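XC6422 protein (Xanthomonas campestris, PDB 2FUK) probably acts as a serine hydrolase of the alpha/beta-hydrolase fold, a small member without a lid whose natural substrate is not established. Local coordinates at residues D16-P21 with L97-E102; T59-A64 with G206-G211; E133-I138 with W215-P220. One frame throughout, in Å; residues are numbered along the deposited sequence.

Contact 1: D16-P21 with L97-E102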
loop_
_atom_site.group_PDB
_atom_site.type_symbol
_atom_site.label_atom_id
_atom_site.label_comp_id
_atom_site.label_asym_id
_atom_site.label_seq_id
_atom_site.Cartn_x
_atom_site.Cartn_y
_atom_site.Cartn_z
ATOM N N ASP A 16 29.761 -2.987 8.823
ATOM C CA ASP A 16 30.780 -2.400 9.685
ATOM C C ASP A 16 30.578 -0.885 9.738
ATOM O O ASP A 16 30.663 -0.199 8.712
ATOM C CB ASP A 16 32.185 -2.684 9.148
ATOM C CG ASP A 16 32.628 -4.121 9.361
ATOM O OD1 ASP A 16 32.112 -4.791 10.285
ATOM O OD2 ASP A 16 33.519 -4.568 8.602
ATOM N N GLY A 17 30.307 -0.368 10.931
ATOM C CA GLY A 17 30.116 1.061 11.099
ATOM C C GLY A 17 31.348 1.695 11.710
ATOM O O GLY A 17 32.286 0.986 12.086
ATOM N N PRO A 18 31.391 3.032 11.816
ATOM C CA PRO A 18 32.565 3.685 12.402
ATOM C C PRO A 18 32.912 3.249 13.824
ATOM O O PRO A 18 34.083 3.275 14.205
ATOM C CB PRO A 18 32.226 5.177 12.303
ATOM C CG PRO A 18 30.729 5.212 12.132
ATOM C CD PRO A 18 30.456 4.027 11.268
ATOM N N VAL A 19 31.916 2.849 14.610
ATOM C CA VAL A 19 32.198 2.420 15.984
ATOM C C VAL A 19 31.780 0.974 16.244
ATOM O O VAL A 19 31.613 0.560 17.391
ATOM C CB VAL A 19 31.514 3.351 17.037
ATOM C CG1 VAL A 19 32.053 4.775 16.906
ATOM C CG2 VAL A 19 30.003 3.328 16.871
ATOM N N GLY A 20 31.623 0.203 15.174
ATOM C CA GLY A 20 31.230 -1.184 15.330
ATOM C C GLY A 20 30.094 -1.565 14.399
ATOM O O GLY A 20 29.687 -0.766 13.555
ATOM N N PRO A 21 29.551 -2.782 14.547
ATOM C CA PRO A 21 28.451 -3.322 13.738
ATOM C C PRO A 21 27.200 -2.448 13.709
ATOM O O PRO A 21 26.869 -1.783 14.689
ATOM C CB PRO A 21 28.172 -4.676 14.395
ATOM C CG PRO A 21 29.495 -5.040 15.001
ATOM C CD PRO A 21 29.938 -3.741 15.595
ATOM N N LEU A 97 25.440 6.902 9.098
ATOM C CA LEU A 97 24.693 7.061 7.856
ATOM C C LEU A 97 25.660 7.036 6.670
ATOM O O LEU A 97 25.367 6.431 5.640
ATOM C CB LEU A 97 23.929 8.391 7.865
ATOM C CG LEU A 97 22.542 8.494 7.214
ATOM C CD1 LEU A 97 22.322 9.932 6.801
ATOM C CD2 LEU A 97 22.391 7.566 6.023
ATOM N N ARG A 98 26.813 7.692 6.813
ATOM C CA ARG A 98 27.789 7.712 5.725
ATOM C C ARG A 98 28.277 6.308 5.383
ATOM O O ARG A 98 28.479 5.989 4.215
ATOM C CB ARG A 98 28.998 8.599 6.066
ATOM C CG ARG A 98 30.072 8.585 4.962
ATOM C CD ARG A 98 30.846 9.893 4.844
ATOM N NE ARG A 98 31.826 10.107 5.907
ATOM C CZ ARG A 98 32.949 9.404 6.043
ATOM N NH1 ARG A 98 33.234 8.431 5.185
ATOM N NH2 ARG A 98 33.797 9.691 7.020
ATOM N N ALA A 99 28.479 5.476 6.401
ATOM C CA ALA A 99 28.947 4.114 6.174
ATOM C C ALA A 99 27.923 3.331 5.357
ATOM O O ALA A 99 28.279 2.553 4.469
ATOM C CB ALA A 99 29.191 3.418 7.508
ATOM N N VAL A 100 26.649 3.541 5.668
ATOM C CA VAL A 100 25.588 2.858 4.952
ATOM C C VAL A 100 25.526 3.398 3.525
ATOM O O VAL A 100 25.440 2.633 2.567
ATOM C CB VAL A 100 24.225 3.055 5.663
ATOM C CG1 VAL A 100 23.124 2.300 4.916
ATOM C CG2 VAL A 100 24.318 2.552 7.102
ATOM N N ALA A 101 25.585 4.718 3.385
ATOM C CA ALA A 101 25.529 5.339 2.069
ATOM C C ALA A 101 26.682 4.884 1.176
ATOM O O ALA A 101 26.490 4.621 -0.015
ATOM C CB ALA A 101 25.552 6.864 2.207
ATOM N N GLU A 102 27.882 4.798 1.740
ATOM C CA GLU A 102 29.040 4.387 0.957
ATOM C C GLU A 102 28.957 2.921 0.537
ATOM O O GLU A 102 29.440 2.549 -0.533
ATOM C CB GLU A 102 30.337 4.661 1.733
ATOM C CG GLU A 102 30.597 6.155 1.943
ATOM C CD GLU A 102 31.935 6.464 2.601
ATOM O OE1 GLU A 102 32.534 5.560 3.221
ATOM O OE2 GLU A 102 32.384 7.629 2.498
#
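Pro-18 meets Ala-99 where the tip of a beta-hairpin rests on helix 92-107, at the edge of the alpha/beta-hydrolase sheet. The hairpin joins strands 11-17 and 20-27, and a type I turn from Gly-17 to Gly-20 reverses the chain. Two backbone bonds close it: Gly-17 N gives a hydrogen to Gly-20 O at 2.7 Å, and Gly-20 N gives one back to Gly-17 O at 3.3 Å. Pro-18 suits the second place of the turn, where its ring fixes phi near the required value, and Gly-20 accepts a positive phi of 132° that a side chain would resist.

Along the helix, Leu-97 is turned from the hairpin into the core, where it packs on strand 38-43 and helix 120-132. Arg-98 follows on the exposed flank. Ala-99 then carries the contact. Its CB points at the hairpin and lies 4.0 Å from Pro-18 CD, against the nitrogen-side end of the proline ring. The same methyl is 4.1 Å from Asp-16 O and 4.4 Å from Gly-17 CA, so one small group touches three successive residues. A methyl suits the place because the hairpin backbone itself comes close, Gly-17 CA and Ala-99 CA being 5.9 Å apart. Val-100, next along, packs on strand 71-75, and Ala-101 meets Ile-41 of strand 38-43, so this stretch of the helix seats its inner side on the sheet.

Glu-102 pairs with Arg-98 on the outer surface. Arg-98 NH1 meets Glu-102 OE2, the glutamate coming from one turn further along, in a 2.9 Å salt bridge that lies close to the guanidinium plane but 45° above the carboxylate plane.

Contact 2: T59-A64 with G206-G211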
loop_
_atom_site.group_PDB
_atom_site.type_symbol
_atom_site.label_atom_id
_atom_site.label_comp_id
_atom_site.label_asym_id
_atom_site.label_seq_id
_atom_site.Cartn_x
_atom_site.Cartn_y
_atom_site.Cartn_z
ATOM N N THR A 59 8.921 2.316 8.682
ATOM C CA THR A 59 8.562 1.250 7.754
ATOM C C THR A 59 7.497 1.646 6.740
ATOM O O THR A 59 7.480 1.102 5.642
ATOM C CB THR A 59 8.131 -0.041 8.488
ATOM O OG1 THR A 59 7.019 0.223 9.347
ATOM C CG2 THR A 59 9.297 -0.584 9.305
ATOM N N MET A 60 6.614 2.583 7.082
ATOM C CA MET A 60 5.615 3.000 6.099
ATOM C C MET A 60 6.296 3.895 5.071
ATOM O O MET A 60 5.920 3.899 3.904
ATOM C CB MET A 60 4.444 3.744 6.743
ATOM C CG MET A 60 3.416 4.240 5.722
ATOM S SD MET A 60 2.728 2.905 4.651
ATOM C CE MET A 60 0.951 3.029 5.044
ATOM N N ALA A 61 7.296 4.656 5.506
ATOM C CA ALA A 61 8.018 5.513 4.577
ATOM C C ALA A 61 8.755 4.592 3.617
ATOM O O ALA A 61 8.832 4.861 2.419
ATOM C CB ALA A 61 9.017 6.403 5.327
ATOM N N ALA A 62 9.288 3.497 4.151
ATOM C CA ALA A 62 10.015 2.541 3.329
ATOM C C ALA A 62 9.074 1.891 2.325
ATOM O O ALA A 62 9.411 1.749 1.153
ATOM C CB ALA A 62 10.669 1.472 4.214
ATOM N N ARG A 63 7.888 1.512 2.790
ATOM C CA ARG A 63 6.900 0.869 1.933
ATOM C C ARG A 63 6.446 1.808 0.827
ATOM O O ARG A 63 6.251 1.390 -0.310
ATOM C CB ARG A 63 5.688 0.438 2.758
ATOM C CG ARG A 63 4.708 -0.441 1.997
ATOM C CD ARG A 63 3.554 -0.838 2.894
ATOM N NE ARG A 63 4.009 -1.364 4.180
ATOM C CZ ARG A 63 3.198 -1.615 5.203
ATOM N NH1 ARG A 63 1.897 -1.389 5.077
ATOM N NH2 ARG A 63 3.685 -2.079 6.349
ATOM N N ALA A 64 6.265 3.077 1.175
ATOM C CA ALA A 64 5.831 4.084 0.218
ATOM C C ALA A 64 6.799 4.183 -0.958
ATOM O O ALA A 64 6.387 4.334 -2.107
ATOM C CB ALA A 64 5.715 5.432 0.920
ATOM N N GLY A 206 0.484 8.442 0.994
ATOM C CA GLY A 206 0.037 9.222 -0.147
ATOM C C GLY A 206 0.806 10.515 -0.338
ATOM O O GLY A 206 1.154 10.883 -1.462
ATOM N N ALA A 207 1.073 11.210 0.764
ATOM C CA ALA A 207 1.796 12.470 0.703
ATOM C C ALA A 207 3.206 12.262 0.172
ATOM O O ALA A 207 3.701 13.064 -0.616
ATOM C CB ALA A 207 1.847 13.115 2.081
ATOM N N LEU A 208 3.848 11.185 0.611
ATOM C CA LEU A 208 5.210 10.880 0.185
ATOM C C LEU A 208 5.251 10.536 -1.294
ATOM O O LEU A 208 6.077 11.053 -2.045
ATOM C CB LEU A 208 5.766 9.698 0.987
ATOM C CG LEU A 208 6.157 9.906 2.452
ATOM C CD1 LEU A 208 6.358 8.548 3.121
ATOM C CD2 LEU A 208 7.436 10.739 2.538
ATOM N N GLN A 209 4.344 9.658 -1.710
ATOM C CA GLN A 209 4.305 9.228 -3.097
ATOM C C GLN A 209 3.972 10.369 -4.047
ATOM O O GLN A 209 4.621 10.535 -5.080
ATOM C CB GLN A 209 3.330 8.056 -3.249
ATOM C CG GLN A 209 3.903 6.781 -2.644
ATOM C CD GLN A 209 2.983 5.574 -2.704
ATOM O OE1 GLN A 209 3.429 4.447 -2.493
ATOM N NE2 GLN A 209 1.701 5.800 -2.976
ATOM N N HIS A 210 2.980 11.176 -3.700
ATOM C CA HIS A 210 2.638 12.288 -4.574
ATOM C C HIS A 210 3.752 13.326 -4.573
ATOM O O HIS A 210 4.022 13.965 -5.597
ATOM C CB HIS A 210 1.339 12.947 -4.124
ATOM C CG HIS A 210 0.919 14.081 -5.002
ATOM N ND1 HIS A 210 0.510 13.898 -6.306
ATOM C CD2 HIS A 210 0.888 15.417 -4.781
ATOM C CE1 HIS A 210 0.244 15.071 -6.850
ATOM N NE2 HIS A 210 0.467 16.010 -5.946
ATOM N N GLY A 211 4.406 13.489 -3.427
ATOM C CA GLY A 211 5.470 14.466 -3.324
ATOM C C GLY A 211 6.724 14.154 -4.117
ATOM O O GLY A 211 7.376 15.064 -4.628
#
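Ala-64, Leu-208 and Gln-209 bury the most surface where helix 56-66 packs against helix 201-212 on one face of the alpha/beta-hydrolase sheet. The short segments run in roughly the same direction, crossing at -37° with their axes 9.5 Å apart. Ala-64 permits this spacing: its CB points at the partner and is met by Leu-208 CD1 at 3.9 Å. The leucine stands with CG beside its backbone N (chi1 -73°), which turns the isobutyl group to the interface, where CD1 makes the touch. That methyl also lies on the backbone of Ala-61, 3.8 Å from its CA, so one branch fills the place between two alanines a helical turn apart.

Gln-209 stretches alongside Ala-64 with its chain extended beyond CG; its CG lies 3.5 Å from Ala-64 O and 4.2 Å from Ala-64 CB, and the amide ends near that carbonyl. The second subunit lies close by: Arg-205 of that subunit packs on Gln-209, and Glu-30 of that subunit forms a salt bridge with Arg-63.

Alanine against leucine makes the inner half of the interface a matter of shape and dispersion, while the glutamine brings a buried polar amide to the side where the second subunit packs.

Contact 3: E133-I138 with W215-P220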
loop_
_atom_site.group_PDB
_atom_site.type_symbol
_atom_site.label_atom_id
_atom_site.label_comp_id
_atom_site.label_asym_id
_atom_site.label_seq_id
_atom_site.Cartn_x
_atom_site.Cartn_y
_atom_site.Cartn_z
ATOM N N GLU A 133 25.429 14.166 -0.736
ATOM C CA GLU A 133 24.842 14.611 -1.995
ATOM C C GLU A 133 23.745 13.718 -2.582
ATOM O O GLU A 133 23.872 13.197 -3.699
ATOM C CB GLU A 133 25.945 14.806 -3.035
ATOM C CG GLU A 133 27.064 15.731 -2.583
ATOM C CD GLU A 133 28.060 16.034 -3.691
ATOM O OE1 GLU A 133 29.222 16.379 -3.368
ATOM O OE2 GLU A 133 27.677 15.939 -4.884
ATOM N N PRO A 134 22.646 13.529 -1.839
ATOM C CA PRO A 134 21.536 12.697 -2.316
ATOM C C PRO A 134 20.793 13.394 -3.460
ATOM O O PRO A 134 20.819 14.623 -3.575
ATOM C CB PRO A 134 20.669 12.546 -1.074
ATOM C CG PRO A 134 20.870 13.879 -0.380
ATOM C CD PRO A 134 22.371 14.045 -0.488
ATOM N N GLN A 135 20.136 12.609 -4.303
ATOM C CA GLN A 135 19.380 13.157 -5.422
ATOM C C GLN A 135 18.065 13.719 -4.891
ATOM O O GLN A 135 17.554 14.719 -5.397
ATOM C CB GLN A 135 19.131 12.059 -6.467
ATOM C CG GLN A 135 18.146 12.411 -7.581
ATOM C CD GLN A 135 18.163 11.384 -8.712
ATOM O OE1 GLN A 135 18.790 11.600 -9.763
ATOM N NE2 GLN A 135 17.488 10.253 -8.496
ATOM N N VAL A 136 17.534 13.064 -3.862
ATOM C CA VAL A 136 16.291 13.469 -3.221
ATOM C C VAL A 136 16.427 13.319 -1.710
ATOM O O VAL A 136 17.028 12.353 -1.230
ATOM C CB VAL A 136 15.098 12.588 -3.680
ATOM C CG1 VAL A 136 13.904 12.773 -2.732
ATOM C CG2 VAL A 136 14.692 12.950 -5.092
ATOM N N LEU A 137 15.882 14.281 -0.970
ATOM C CA LEU A 137 15.898 14.236 0.491
ATOM C C LEU A 137 14.460 14.344 0.980
ATOM O O LEU A 137 13.711 15.194 0.508
ATOM C CB LEU A 137 16.701 15.399 1.073
ATOM C CG LEU A 137 16.736 15.488 2.604
ATOM C CD1 LEU A 137 17.492 14.297 3.184
ATOM C CD2 LEU A 137 17.404 16.790 3.021
ATOM N N ILE A 138 14.073 13.477 1.913
ATOM C CA ILE A 138 12.722 13.513 2.462
ATOM C C ILE A 138 12.826 13.674 3.969
ATOM O O ILE A 138 13.481 12.874 4.636
ATOM C CB ILE A 138 11.954 12.216 2.150
ATOM C CG1 ILE A 138 11.822 12.048 0.638
ATOM C CG2 ILE A 138 10.580 12.255 2.800
ATOM C CD1 ILE A 138 11.476 10.638 0.222
ATOM N N TRP A 215 9.989 13.185 -9.315
ATOM C CA TRP A 215 11.439 13.097 -9.213
ATOM C C TRP A 215 11.924 11.689 -9.538
ATOM O O TRP A 215 13.120 11.414 -9.500
ATOM C CB TRP A 215 11.926 13.507 -7.818
ATOM C CG TRP A 215 11.533 14.901 -7.431
ATOM C CD1 TRP A 215 11.293 15.954 -8.271
ATOM C CD2 TRP A 215 11.336 15.398 -6.100
ATOM N NE1 TRP A 215 10.952 17.073 -7.545
ATOM C CE2 TRP A 215 10.972 16.758 -6.210
ATOM C CE3 TRP A 215 11.431 14.823 -4.825
ATOM C CZ2 TRP A 215 10.701 17.555 -5.086
ATOM C CZ3 TRP A 215 11.163 15.615 -3.713
ATOM C CH2 TRP A 215 10.802 16.963 -3.852
ATOM N N LEU A 216 10.996 10.792 -9.853
ATOM C CA LEU A 216 11.386 9.434 -10.199
ATOM C C LEU A 216 12.155 9.493 -11.514
ATOM O O LEU A 216 11.655 10.023 -12.509
ATOM C CB LEU A 216 10.152 8.544 -10.344
ATOM C CG LEU A 216 9.379 8.335 -9.040
ATOM C CD1 LEU A 216 8.104 7.542 -9.306
ATOM C CD2 LEU A 216 10.269 7.614 -8.038
ATOM N N PRO A 217 13.389 8.967 -11.534
ATOM C CA PRO A 217 14.169 9.002 -12.778
ATOM C C PRO A 217 13.570 8.188 -13.928
ATOM O O PRO A 217 13.767 8.533 -15.095
ATOM C CB PRO A 217 15.555 8.515 -12.337
ATOM C CG PRO A 217 15.265 7.666 -11.139
ATOM C CD PRO A 217 14.185 8.416 -10.423
ATOM N N ALA A 218 12.838 7.125 -13.606
ATOM C CA ALA A 218 12.212 6.287 -14.628
ATOM C C ALA A 218 10.690 6.432 -14.616
ATOM O O ALA A 218 10.088 6.695 -13.583
ATOM C CB ALA A 218 12.602 4.827 -14.423
ATOM N N THR A 219 10.075 6.241 -15.778
ATOM C CA THR A 219 8.633 6.371 -15.922
ATOM C C THR A 219 7.886 5.158 -15.376
ATOM O O THR A 219 8.057 4.044 -15.869
ATOM C CB THR A 219 8.257 6.553 -17.402
ATOM O OG1 THR A 219 8.968 7.678 -17.940
ATOM C CG2 THR A 219 6.754 6.766 -17.549
ATOM N N PRO A 220 7.034 5.360 -14.357
ATOM C CA PRO A 220 6.291 4.225 -13.800
ATOM C C PRO A 220 5.413 3.539 -14.843
ATOM O O PRO A 220 4.939 4.237 -15.773
ATOM C CB PRO A 220 5.471 4.859 -12.681
ATOM C CG PRO A 220 5.282 6.272 -13.147
ATOM C CD PRO A 220 6.640 6.618 -13.697
ATOM O OXT PRO A 220 5.212 2.313 -14.703
#
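Val-136 and Trp-215 bring strand 136-140, an interior strand of the alpha/beta-hydrolase sheet between 112-118 and 158-163, together with the C-terminal tail that follows helix 201-212. The CA atoms of the two residues are 7.7 Å apart, a gap that the valine and the broad indole bridge together. Val-136 holds CG1 trans to its backbone N (chi1 165°), which places CG2 opposite the carbonyl carbon and presents both methyls to the tryptophan. They share one ring carbon: CG1 and CG2 each lie 3.8 Å from Trp-215 CE3. CG1 reaches on to CZ3 at 4.1 Å, whereas CG2 settles back toward the stem, 3.9 Å from Trp-215 CB. CG2 comes to the indole obliquely.

On the other side, Trp-215 carries CG beside its backbone N (chi1 -59°), and chi2 of -27° turns the five-membered CD1 edge toward its own backbone and the six-membered half outward to the valine, leaving the pyrrole NE1 on the far side. A beta-branched valine suits the extended strand backbone, and its two methyls can both reach CE3. Gln-157 touches both residues and also donates a side-chain hydrogen bond to Gln-135 O.

One residue earlier, Gln-135 stretches out almost fully, and the amide at its end lies near CD of Pro-217. Pro-217 suits the irregular tail: its ring restrains the backbone and offers carbon rather than an amide N-H. The tail passes beside the sheet here, and Leu-216 and Val-136 both touch Trp-114 of strand 112-118.

The contact is therefore mainly dispersive, two methyls against CE3 with CZ3 and CB close behind, and a polar glutamine side chain only at the more exposed end; methyl-to-ring-carbon contact, rather than directed bonds, joins the tail to the sheet.

Overall arrangement
All three contacts build on one mixed eight-stranded sheet, but at different places. Contact 1 lies at its hairpin edge, with helix 92-107, and contact 2 is a helix pair on the opposite side of the chain's centre, their centres 25 Å apart. Contact 3 is 23 Å from contact 1, the nearest atoms about 7 Å apart, and 13 Å from contact 2, which it touches through Leu-208 CD2 and Ile-138 CG2 at 3.5 Å. Along the chain contact 1 closes before contact 3 opens, whereas contact 2 crosses both. Helix 201-212 and the tail after it thus bring the C-terminal end back onto earlier elements.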